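Local coordinates for myosin-I heavy chain (Dictyostelium discoideum, PDB 5EJR), which is an actin-based class VII motor with ATPase activity, involved in early phagocytosis and adhesion, represented here by a MyTH4-FERM domain of its tail, at residues A[266-272]-A[492-496]; A[419-425]-A[437-441]; A[440-446]-A[458-464]. Residues are numbered along the deposited sequence.

Contact 1 (A[266-272]-A[492-496]); sequences KVVSETD and DEHSS. With EDO (1,2-ethanediol), chain D; EDO (1,2-ethanediol), chain E.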
loop_
_atom_site.group_PDB
_atom_site.type_symbol
_atom_site.label_atom_id
_atom_site.label_comp_id
_atom_site.label_asym_id
_atom_site.label_seq_id
_atom_site.Cartn_x
_atom_site.Cartn_y
_atom_site.Cartn_z
ATOM N N LYS A 266 8.225 -0.421 7.009
ATOM C CA LYS A 266 7.768 -1.727 6.591
ATOM C C LYS A 266 7.851 -1.842 5.067
ATOM O O LYS A 266 7.450 -0.922 4.373
ATOM C CB LYS A 266 6.330 -1.916 7.102
ATOM C CG LYS A 266 5.806 -3.356 7.079
ATOM C CD LYS A 266 4.391 -3.458 7.640
ATOM C CE LYS A 266 3.941 -4.896 7.753
ATOM N NZ LYS A 266 2.756 -5.039 8.638
ATOM N N VAL A 267 8.363 -2.967 4.558
ATOM C CA VAL A 267 8.496 -3.243 3.124
ATOM C C VAL A 267 7.076 -3.251 2.500
ATOM O O VAL A 267 6.167 -3.821 3.085
ATOM C CB VAL A 267 9.202 -4.609 2.914
ATOM C CG1 VAL A 267 9.061 -5.099 1.471
ATOM C CG2 VAL A 267 10.678 -4.538 3.317
ATOM N N VAL A 268 6.873 -2.583 1.368
ATOM C CA VAL A 268 5.559 -2.611 0.737
ATOM C C VAL A 268 5.683 -3.589 -0.418
ATOM O O VAL A 268 6.571 -3.438 -1.238
ATOM C CB VAL A 268 5.078 -1.210 0.261
ATOM C CG1 VAL A 268 3.664 -1.295 -0.325
ATOM C CG2 VAL A 268 5.109 -0.210 1.403
ATOM N N SER A 269 4.807 -4.575 -0.497
ATOM C CA SER A 269 4.882 -5.558 -1.579
ATOM C C SER A 269 4.756 -4.893 -2.908
ATOM O O SER A 269 3.860 -4.076 -3.088
ATOM C CB SER A 269 3.780 -6.608 -1.440
ATOM O OG SER A 269 3.891 -7.537 -2.508
ATOM N N GLU A 270 5.627 -5.242 -3.849
ATOM C CA GLU A 270 5.559 -4.712 -5.214
ATOM C C GLU A 270 4.237 -5.068 -5.938
ATOM O O GLU A 270 3.886 -4.404 -6.919
ATOM C CB GLU A 270 6.776 -5.175 -6.043
ATOM C CG GLU A 270 6.845 -6.668 -6.311
ATOM C CD GLU A 270 7.863 -7.031 -7.371
ATOM O OE1 GLU A 270 9.066 -7.136 -7.035
ATOM O OE2 GLU A 270 7.464 -7.171 -8.549
ATOM N N THR A 271 3.516 -6.113 -5.473
ATOM C CA THR A 271 2.248 -6.524 -6.097
ATOM C C THR A 271 1.049 -5.846 -5.500
ATOM O O THR A 271 -0.055 -6.035 -6.015
ATOM C CB THR A 271 2.047 -8.041 -6.076
ATOM O OG1 THR A 271 2.157 -8.511 -4.730
ATOM C CG2 THR A 271 2.969 -8.778 -7.034
ATOM N N ASP A 272 1.226 -5.072 -4.414
ATOM C CA ASP A 272 0.081 -4.394 -3.834
ATOM C C ASP A 272 -0.345 -3.229 -4.756
ATOM O O ASP A 272 0.492 -2.675 -5.490
ATOM C CB ASP A 272 0.434 -3.793 -2.462
ATOM C CG ASP A 272 0.512 -4.720 -1.262
ATOM O OD1 ASP A 272 0.327 -5.956 -1.438
ATOM O OD2 ASP A 272 0.766 -4.212 -0.139
ATOM N N ASP A 492 2.505 -12.138 8.864
ATOM C CA ASP A 492 1.430 -11.866 7.903
ATOM C C ASP A 492 1.982 -11.232 6.615
ATOM O O ASP A 492 1.203 -10.811 5.762
ATOM C CB ASP A 492 0.376 -10.932 8.530
ATOM C CG ASP A 492 0.903 -9.552 8.930
ATOM O OD1 ASP A 492 2.147 -9.364 8.946
ATOM O OD2 ASP A 492 0.071 -8.665 9.238
ATOM N N GLU A 493 3.319 -11.140 6.474
ATOM C CA GLU A 493 3.882 -10.488 5.299
ATOM C C GLU A 493 4.184 -11.453 4.140
ATOM O O GLU A 493 5.165 -11.260 3.412
ATOM C CB GLU A 493 5.116 -9.658 5.676
ATOM C CG GLU A 493 4.796 -8.433 6.516
ATOM C CD GLU A 493 6.060 -7.690 6.922
ATOM O OE1 GLU A 493 6.455 -7.815 8.101
ATOM O OE2 GLU A 493 6.697 -7.044 6.058
ATOM N N HIS A 494 3.286 -12.421 3.893
ATOM C CA HIS A 494 3.488 -13.360 2.780
ATOM C C HIS A 494 3.788 -12.673 1.459
ATOM O O HIS A 494 4.645 -13.128 0.724
ATOM C CB HIS A 494 2.285 -14.322 2.593
ATOM C CG HIS A 494 0.971 -13.624 2.466
ATOM N ND1 HIS A 494 0.460 -13.275 1.232
ATOM C CD2 HIS A 494 0.099 -13.249 3.430
ATOM C CE1 HIS A 494 -0.719 -12.717 1.485
ATOM N NE2 HIS A 494 -0.965 -12.663 2.802
ATOM N N SER A 495 3.091 -11.595 1.155
ATOM C CA SER A 495 3.265 -10.945 -0.141
ATOM C C SER A 495 4.688 -10.333 -0.368
ATOM O O SER A 495 5.328 -10.582 -1.402
ATOM C CB SER A 495 2.162 -9.917 -0.372
ATOM O OG SER A 495 2.245 -9.506 -1.728
ATOM N N SER A 496 5.172 -9.563 0.594
ATOM C CA SER A 496 6.529 -8.987 0.538
ATOM C C SER A 496 7.573 -10.099 0.628
ATOM O O SER A 496 8.581 -10.057 -0.079
ATOM C CB SER A 496 6.732 -8.031 1.706
ATOM O OG SER A 496 5.938 -6.879 1.522
HETATM C C1 EDO D . 2.382 -14.821 -1.243
HETATM O O1 EDO D . 1.378 -13.826 -1.360
HETATM C C2 EDO D . 2.271 -15.824 -2.410
HETATM O O2 EDO D . 2.422 -15.154 -3.652
HETATM C C1 EDO E . 10.381 -5.874 -2.239
HETATM O O1 EDO E . 10.461 -4.456 -2.416
HETATM C C2 EDO E . 8.899 -6.298 -1.907
HETATM O O2 EDO E . 8.171 -6.307 -3.129
HETATM O O HOH W 1 8.844 -5.333 6.349
HETATM O O HOH W 2 5.313 -6.102 4.078
HETATM O O HOH W 3 -0.040 -8.139 -2.914
HETATM O O HOH W 4 4.249 -10.376 -3.920
#
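The interface between the ubiquitin-like F1 lobe and the PH-like F3 lobe of the FERM domain illustrates how two lobes can meet through small polar side chains and water. The end of strand 264-267 and the type I turn from Ser269 to Asp272 face the first turn of helix 494-505, whose N-cap position is held by Glu493. Ser269 OG and Ser495 OG are hydrogen-bonded directly, at 2.7 Å, possible because both CA-to-CB bonds point toward the partner segment. Ser269 and Ser496 approach to 4.4 Å between their CA atoms, a spacing that small residues permit. Waters add further links. Water 2 donates to Val267 O and Glu493 OE2 and accepts from Ser496 OG; water 1 joins Val267 N to the same Glu493 OE2; water 3 connects Thr271 OG1, Asp272 OD1 and Ser495 OG. At the margin, the extended Lys266 lays its CE 3.6 Å from Glu493 CD. Val268 turns the other way, into the F1 lobe, where it packs on Ile232 of helix 232-243 and Val277 of helix 274-283, while Val267 and Ser496 touch strand 423-428 through Thr423 and Phe425 respectively.

Contact 2 (A[419-425]-A[437-441]); sequences LFGCTLF and WLAIN. With EDO (1,2-ethanediol), chain H; EDO (1,2-ethanediol), chain F.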
loop_
_atom_site.group_PDB
_atom_site.type_symbol
_atom_site.label_atom_id
_atom_site.label_comp_id
_atom_site.label_asym_id
_atom_site.label_seq_id
_atom_site.Cartn_x
_atom_site.Cartn_y
_atom_site.Cartn_z
ATOM N N LEU A 419 24.255 -8.450 8.716
ATOM C CA LEU A 419 22.943 -7.992 8.266
ATOM C C LEU A 419 23.043 -7.141 6.979
ATOM O O LEU A 419 22.007 -6.779 6.425
ATOM C CB LEU A 419 22.246 -7.177 9.369
ATOM C CG LEU A 419 21.749 -7.925 10.628
ATOM C CD1 LEU A 419 21.224 -6.948 11.635
ATOM C CD2 LEU A 419 20.656 -8.935 10.300
ATOM N N PHE A 420 24.270 -6.802 6.519
ATOM C CA PHE A 420 24.418 -5.987 5.318
ATOM C C PHE A 420 23.821 -6.726 4.110
ATOM O O PHE A 420 24.142 -7.886 3.883
ATOM C CB PHE A 420 25.899 -5.631 5.056
ATOM C CG PHE A 420 26.062 -4.768 3.823
ATOM C CD1 PHE A 420 25.898 -3.393 3.895
ATOM C CD2 PHE A 420 26.273 -5.346 2.574
ATOM C CE1 PHE A 420 25.987 -2.603 2.744
ATOM C CE2 PHE A 420 26.320 -4.570 1.419
ATOM C CZ PHE A 420 26.185 -3.197 1.507
ATOM N N GLY A 421 22.972 -6.050 3.347
ATOM C CA GLY A 421 22.381 -6.643 2.144
ATOM C C GLY A 421 21.178 -7.531 2.398
ATOM O O GLY A 421 20.638 -8.099 1.456
ATOM N N CYS A 422 20.716 -7.624 3.670
ATOM C CA CYS A 422 19.559 -8.445 4.076
ATOM C C CYS A 422 18.292 -7.638 4.069
ATOM O O CYS A 422 18.314 -6.498 4.551
ATOM C CB CYS A 422 19.782 -9.007 5.483
ATOM S SG CYS A 422 21.020 -10.305 5.591
ATOM N N THR A 423 17.163 -8.246 3.640
ATOM C CA THR A 423 15.835 -7.655 3.823
ATOM C C THR A 423 15.294 -8.330 5.109
ATOM O O THR A 423 15.285 -9.564 5.208
ATOM C CB THR A 423 14.920 -7.784 2.589
ATOM O OG1 THR A 423 15.495 -7.064 1.506
ATOM C CG2 THR A 423 13.514 -7.209 2.831
ATOM N N LEU A 424 14.879 -7.523 6.096
ATOM C CA LEU A 424 14.416 -8.037 7.399
ATOM C C LEU A 424 12.916 -7.995 7.587
ATOM O O LEU A 424 12.266 -7.043 7.182
ATOM C CB LEU A 424 15.118 -7.308 8.576
ATOM C CG LEU A 424 16.643 -7.177 8.521
ATOM C CD1 LEU A 424 17.147 -6.213 9.602
ATOM C CD2 LEU A 424 17.313 -8.491 8.679
ATOM N N PHE A 425 12.359 -9.055 8.167
ATOM C CA PHE A 425 10.924 -9.132 8.444
ATOM C C PHE A 425 10.757 -9.544 9.906
ATOM O O PHE A 425 11.417 -10.478 10.346
ATOM C CB PHE A 425 10.247 -10.205 7.540
ATOM C CG PHE A 425 10.303 -9.921 6.057
ATOM C CD1 PHE A 425 9.366 -9.089 5.455
ATOM C CD2 PHE A 425 11.321 -10.451 5.270
ATOM C CE1 PHE A 425 9.434 -8.804 4.089
ATOM C CE2 PHE A 425 11.380 -10.182 3.902
ATOM C CZ PHE A 425 10.446 -9.349 3.321
ATOM N N TRP A 437 14.031 -11.866 13.763
ATOM C CA TRP A 437 14.106 -11.273 12.427
ATOM C C TRP A 437 14.345 -12.334 11.386
ATOM O O TRP A 437 15.335 -13.064 11.470
ATOM C CB TRP A 437 15.259 -10.262 12.317
ATOM C CG TRP A 437 15.061 -8.953 13.012
ATOM C CD1 TRP A 437 13.879 -8.386 13.384
ATOM C CD2 TRP A 437 16.085 -8.012 13.358
ATOM N NE1 TRP A 437 14.102 -7.155 13.953
ATOM C CE2 TRP A 437 15.449 -6.898 13.947
ATOM C CE3 TRP A 437 17.489 -8.013 13.247
ATOM C CZ2 TRP A 437 16.167 -5.793 14.431
ATOM C CZ3 TRP A 437 18.198 -6.909 13.702
ATOM C CH2 TRP A 437 17.542 -5.819 14.295
ATOM N N LEU A 438 13.457 -12.402 10.378
ATOM C CA LEU A 438 13.659 -13.291 9.240
ATOM C C LEU A 438 14.518 -12.455 8.304
ATOM O O LEU A 438 14.119 -11.343 7.964
ATOM C CB LEU A 438 12.317 -13.642 8.559
ATOM C CG LEU A 438 12.403 -14.396 7.243
ATOM C CD1 LEU A 438 12.729 -15.851 7.479
ATOM C CD2 LEU A 438 11.098 -14.268 6.461
ATOM N N ALA A 439 15.713 -12.937 7.959
ATOM C CA ALA A 439 16.601 -12.199 7.066
ATOM C C ALA A 439 16.725 -12.934 5.736
ATOM O O ALA A 439 17.006 -14.134 5.727
ATOM C CB ALA A 439 17.977 -12.047 7.707
ATOM N N ILE A 440 16.497 -12.232 4.615
ATOM C CA ILE A 440 16.641 -12.843 3.283
ATOM C C ILE A 440 17.643 -12.021 2.530
ATOM O O ILE A 440 17.506 -10.796 2.474
ATOM C CB ILE A 440 15.289 -12.984 2.520
ATOM C CG1 ILE A 440 14.246 -13.771 3.395
ATOM C CG2 ILE A 440 15.491 -13.671 1.151
ATOM C CD1 ILE A 440 12.768 -13.750 2.857
ATOM N N ASN A 441 18.672 -12.689 1.965
ATOM C CA ASN A 441 19.707 -12.012 1.200
ATOM C C ASN A 441 20.097 -12.851 -0.001
ATOM O O ASN A 441 19.361 -13.791 -0.334
ATOM C CB ASN A 441 20.903 -11.635 2.084
ATOM C CG ASN A 441 21.711 -12.824 2.554
ATOM O OD1 ASN A 441 21.292 -13.977 2.481
ATOM N ND2 ASN A 441 22.937 -12.572 2.933
HETATM C C1 EDO H . 22.505 -2.706 3.506
HETATM O O1 EDO H . 21.573 -3.515 4.190
HETATM C C2 EDO H . 21.918 -1.543 2.646
HETATM O O2 EDO H . 20.708 -0.975 3.114
HETATM C C1 EDO F . 23.588 -13.542 6.466
HETATM O O1 EDO F . 24.350 -12.866 7.457
HETATM C C2 EDO F . 24.606 -14.032 5.429
HETATM O O2 EDO F . 23.954 -14.708 4.392
HETATM O O HOH W 5 23.875 -10.003 1.976
#
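Leu424 lays its CD1 over the face of the Trp437 six-membered ring, 4.3 Å from the centroid and 19° off the normal, a CH-pi contact that shows how a diagonal pair can pack across one face of a beta hairpin. Leu419 CD1 reaches the same indole at CZ3, 3.7 Å away, and Leu424 CD2 meets Ala439 CB at 3.7 Å. Beneath these side chains the backbones run antiparallel, and the hydrogen-bonded pairs Thr423-Ile440 and Phe425-Leu438 each make two bonds: Thr423 N to Ile440 O (2.8 Å) and Ile440 N to Thr423 O (3.0 Å), then Phe425 N to Leu438 O (2.9 Å) and Leu438 N to Phe425 O (2.8 Å). The type II turn from Leu419 to Cys422 leads into the strand, with Gly421 at its positive-phi position; water 5 bridges Phe420 O and Asn441 ND2 beyond the Thr423-Ile440 pair. On the other face, Phe425 packs against Leu438 (CD2 to CD2, 4.0 Å) and Ile440 (CE2 to CD1, 4.0 Å). That face is covered by helix 494-505, where Ile497 meets Phe425 and Val500 meets Thr423 and Ile440, while strand 444-448 continues the sheet beyond strand 435-440.

Contact 3 (A[440-446]-A[458-464]); sequences INKKGVS and FWTFQSI. With EDO (1,2-ethanediol), chain F; EDO (1,2-ethanediol), chain B.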
loop_
_atom_site.group_PDB
_atom_site.type_symbol
_atom_site.label_atom_id
_atom_site.label_comp_id
_atom_site.label_asym_id
_atom_site.label_seq_id
_atom_site.Cartn_x
_atom_site.Cartn_y
_atom_site.Cartn_z
ATOM N N ILE A 440 16.497 -12.232 4.615
ATOM C CA ILE A 440 16.641 -12.843 3.283
ATOM C C ILE A 440 17.643 -12.021 2.530
ATOM O O ILE A 440 17.506 -10.796 2.474
ATOM C CB ILE A 440 15.289 -12.984 2.520
ATOM C CG1 ILE A 440 14.246 -13.771 3.395
ATOM C CG2 ILE A 440 15.491 -13.671 1.151
ATOM C CD1 ILE A 440 12.768 -13.750 2.857
ATOM N N ASN A 441 18.672 -12.689 1.965
ATOM C CA ASN A 441 19.707 -12.012 1.200
ATOM C C ASN A 441 20.097 -12.851 -0.001
ATOM O O ASN A 441 19.361 -13.791 -0.334
ATOM C CB ASN A 441 20.903 -11.635 2.084
ATOM C CG ASN A 441 21.711 -12.824 2.554
ATOM O OD1 ASN A 441 21.292 -13.977 2.481
ATOM N ND2 ASN A 441 22.937 -12.572 2.933
ATOM N N LYS A 442 21.229 -12.521 -0.663
ATOM C CA LYS A 442 21.669 -13.234 -1.868
ATOM C C LYS A 442 22.055 -14.721 -1.600
ATOM O O LYS A 442 22.019 -15.536 -2.519
ATOM C CB LYS A 442 22.828 -12.463 -2.564
ATOM C CG LYS A 442 24.137 -12.439 -1.751
ATOM C CD LYS A 442 25.294 -11.799 -2.580
ATOM C CE LYS A 442 26.646 -12.401 -2.287
ATOM N NZ LYS A 442 27.253 -11.826 -1.057
ATOM N N LYS A 443 22.417 -15.045 -0.357
ATOM C CA LYS A 443 22.860 -16.390 0.073
ATOM C C LYS A 443 21.710 -17.312 0.522
ATOM O O LYS A 443 21.771 -18.528 0.322
ATOM C CB LYS A 443 23.866 -16.267 1.212
ATOM C CG LYS A 443 25.141 -15.542 0.818
ATOM C CD LYS A 443 26.171 -15.608 1.945
ATOM C CE LYS A 443 27.486 -14.945 1.597
ATOM N NZ LYS A 443 28.223 -15.700 0.551
ATOM N N GLY A 444 20.703 -16.746 1.165
ATOM C CA GLY A 444 19.572 -17.548 1.611
ATOM C C GLY A 444 18.731 -16.883 2.661
ATOM O O GLY A 444 18.594 -15.653 2.670
ATOM N N VAL A 445 18.181 -17.713 3.554
ATOM C CA VAL A 445 17.268 -17.331 4.624
ATOM C C VAL A 445 17.948 -17.535 5.965
ATOM O O VAL A 445 18.520 -18.602 6.210
ATOM C CB VAL A 445 15.957 -18.168 4.529
ATOM C CG1 VAL A 445 15.010 -17.842 5.669
ATOM C CG2 VAL A 445 15.266 -17.978 3.179
ATOM N N SER A 446 17.858 -16.533 6.837
ATOM C CA SER A 446 18.408 -16.616 8.189
ATOM C C SER A 446 17.376 -16.158 9.208
ATOM O O SER A 446 16.432 -15.437 8.881
ATOM C CB SER A 446 19.622 -15.696 8.345
ATOM O OG SER A 446 20.589 -15.824 7.316
ATOM N N PHE A 458 20.463 -20.647 9.548
ATOM C CA PHE A 458 20.804 -20.287 8.179
ATOM C C PHE A 458 20.553 -21.426 7.226
ATOM O O PHE A 458 21.024 -22.547 7.445
ATOM C CB PHE A 458 22.255 -19.767 8.048
ATOM C CG PHE A 458 22.635 -19.458 6.615
ATOM C CD1 PHE A 458 22.088 -18.366 5.953
ATOM C CD2 PHE A 458 23.472 -20.310 5.903
ATOM C CE1 PHE A 458 22.401 -18.110 4.617
ATOM C CE2 PHE A 458 23.813 -20.034 4.581
ATOM C CZ PHE A 458 23.271 -18.937 3.945
ATOM N N TRP A 459 19.859 -21.121 6.134
ATOM C CA TRP A 459 19.534 -22.079 5.100
ATOM C C TRP A 459 19.856 -21.441 3.752
ATOM O O TRP A 459 19.288 -20.399 3.408
ATOM C CB TRP A 459 18.028 -22.428 5.159
ATOM C CG TRP A 459 17.544 -23.001 6.464
ATOM C CD1 TRP A 459 17.558 -24.315 6.830
ATOM C CD2 TRP A 459 16.930 -22.287 7.551
ATOM N NE1 TRP A 459 16.981 -24.467 8.075
ATOM C CE2 TRP A 459 16.602 -23.237 8.546
ATOM C CE3 TRP A 459 16.591 -20.944 7.766
ATOM C CZ2 TRP A 459 15.966 -22.882 9.742
ATOM C CZ3 TRP A 459 15.962 -20.590 8.955
ATOM C CH2 TRP A 459 15.635 -21.557 9.916
ATOM N N THR A 460 20.755 -22.064 2.980
ATOM C CA THR A 460 21.098 -21.574 1.645
ATOM C C THR A 460 19.905 -21.786 0.729
ATOM O O THR A 460 19.073 -22.655 1.007
ATOM C CB THR A 460 22.321 -22.319 1.077
ATOM O OG1 THR A 460 21.988 -23.691 0.916
ATOM C CG2 THR A 460 23.557 -22.173 1.928
ATOM N N PHE A 461 19.838 -21.054 -0.382
ATOM C CA PHE A 461 18.774 -21.259 -1.349
ATOM C C PHE A 461 18.822 -22.658 -1.975
ATOM O O PHE A 461 17.764 -23.236 -2.254
ATOM C CB PHE A 461 18.794 -20.175 -2.425
ATOM C CG PHE A 461 18.357 -18.819 -1.919
ATOM C CD1 PHE A 461 17.120 -18.655 -1.293
ATOM C CD2 PHE A 461 19.160 -17.701 -2.100
ATOM C CE1 PHE A 461 16.704 -17.391 -0.845
ATOM C CE2 PHE A 461 18.737 -16.443 -1.668
ATOM C CZ PHE A 461 17.514 -16.294 -1.045
ATOM N N GLN A 462 20.050 -23.212 -2.152
ATOM C CA GLN A 462 20.305 -24.549 -2.728
ATOM C C GLN A 462 19.616 -25.624 -1.892
ATOM O O GLN A 462 19.062 -26.570 -2.440
ATOM C CB GLN A 462 21.827 -24.844 -2.788
ATOM C CG GLN A 462 22.642 -23.929 -3.726
ATOM C CD GLN A 462 22.606 -22.457 -3.338
ATOM O OE1 GLN A 462 22.911 -22.072 -2.199
ATOM N NE2 GLN A 462 22.149 -21.610 -4.258
ATOM N N SER A 463 19.648 -25.449 -0.563
ATOM C CA SER A 463 19.088 -26.351 0.428
ATOM C C SER A 463 17.559 -26.228 0.632
ATOM O O SER A 463 17.007 -26.960 1.456
ATOM C CB SER A 463 19.813 -26.170 1.752
ATOM O OG SER A 463 19.300 -25.058 2.464
ATOM N N ILE A 464 16.885 -25.318 -0.100
ATOM C CA ILE A 464 15.436 -25.115 0.004
ATOM C C ILE A 464 14.826 -25.503 -1.327
ATOM O O ILE A 464 15.104 -24.853 -2.338
ATOM C CB ILE A 464 15.040 -23.666 0.442
ATOM C CG1 ILE A 464 15.625 -23.301 1.814
ATOM C CG2 ILE A 464 13.513 -23.497 0.421
ATOM C CD1 ILE A 464 15.910 -21.756 2.042
HETATM C C1 EDO F . 23.588 -13.542 6.466
HETATM O O1 EDO F . 24.350 -12.866 7.457
HETATM C C2 EDO F . 24.606 -14.032 5.429
HETATM O O2 EDO F . 23.954 -14.708 4.392
HETATM C C1 EDO B . 26.572 -8.526 0.482
HETATM O O1 EDO B . 27.743 -8.951 -0.184
HETATM C C2 EDO B . 25.652 -7.882 -0.560
HETATM O O2 EDO B . 26.411 -6.892 -1.279
HETATM O O HOH W 6 22.392 -18.416 -4.328
HETATM O O HOH W 7 23.660 -19.646 -1.116
#
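Where strand 444-446 pairs with strand 458-460, one aromatic side chain shows how a glycine can become a ring's docking site. Phe461, with chi1 at -71°, swings its ring over Gly444, whose CA lies 3.5 Å from the centroid and 10° off the normal. The backbone angles of Gly444 demand glycine, and a CB would clash with Trp459 O. The ring edge receives Asn441 O at 3.0 Å from CE2 and Ile440 CG2 at 4.0 Å from CZ. Asn441, in the p rotamer, bends OD1 back to accept from Gly444 N (3.1 Å), an Asx motif in the tight turn between strands 435-440 and 444-448. Phe458, chi1 t, brings its ring edge to Ser446 OG, 3.3 Å from CD1, and its CZ to Lys443 CB at 3.9 Å. Trp459, chi1 m, sends CE3 to within 4.1 Å of Val445 CG1, and Val445 CG2 meets Ile464 CD1 at 4.0 Å. Val445 and Trp459 exchange two backbone hydrogen bonds (N to O, 2.9 Å each); Phe461 N bonds Lys443 O (3.3 Å). Helix 494-505 packs on this sheet, Ile440 touching Val500 and Phe461, just after the strand, meeting Tyr501 edge-to-face, as is typical of PH/PTB-like FERM F3 lobes.

How the contacts relate
Contacts 2 and 3 hold successive parts of one four-stranded antiparallel sheet: they share Ile440 and Asn441, and Ala439 N probably hydrogen-bonds to Ser446 O (2.8 Å) between them. Both combine regular backbone pairing with apolar and aromatic packing, though contact 2 has no exposed residue among those that touch, whereas contact 3 extends to the exposed Lys443 and Phe458. Contact 1, partly buried (Ser269 and Ser496 buried; Lys266, Thr271 and Asp492 exposed), joins lobes across 219 intervening residues by serines and bridging waters. It abuts contact 2 at Phe425, whose CD1 lies 3.4 Å from Glu493 OE2, but remains about 6 Å from contact 3 at the nearest atoms. Helix 494-505 unites all three.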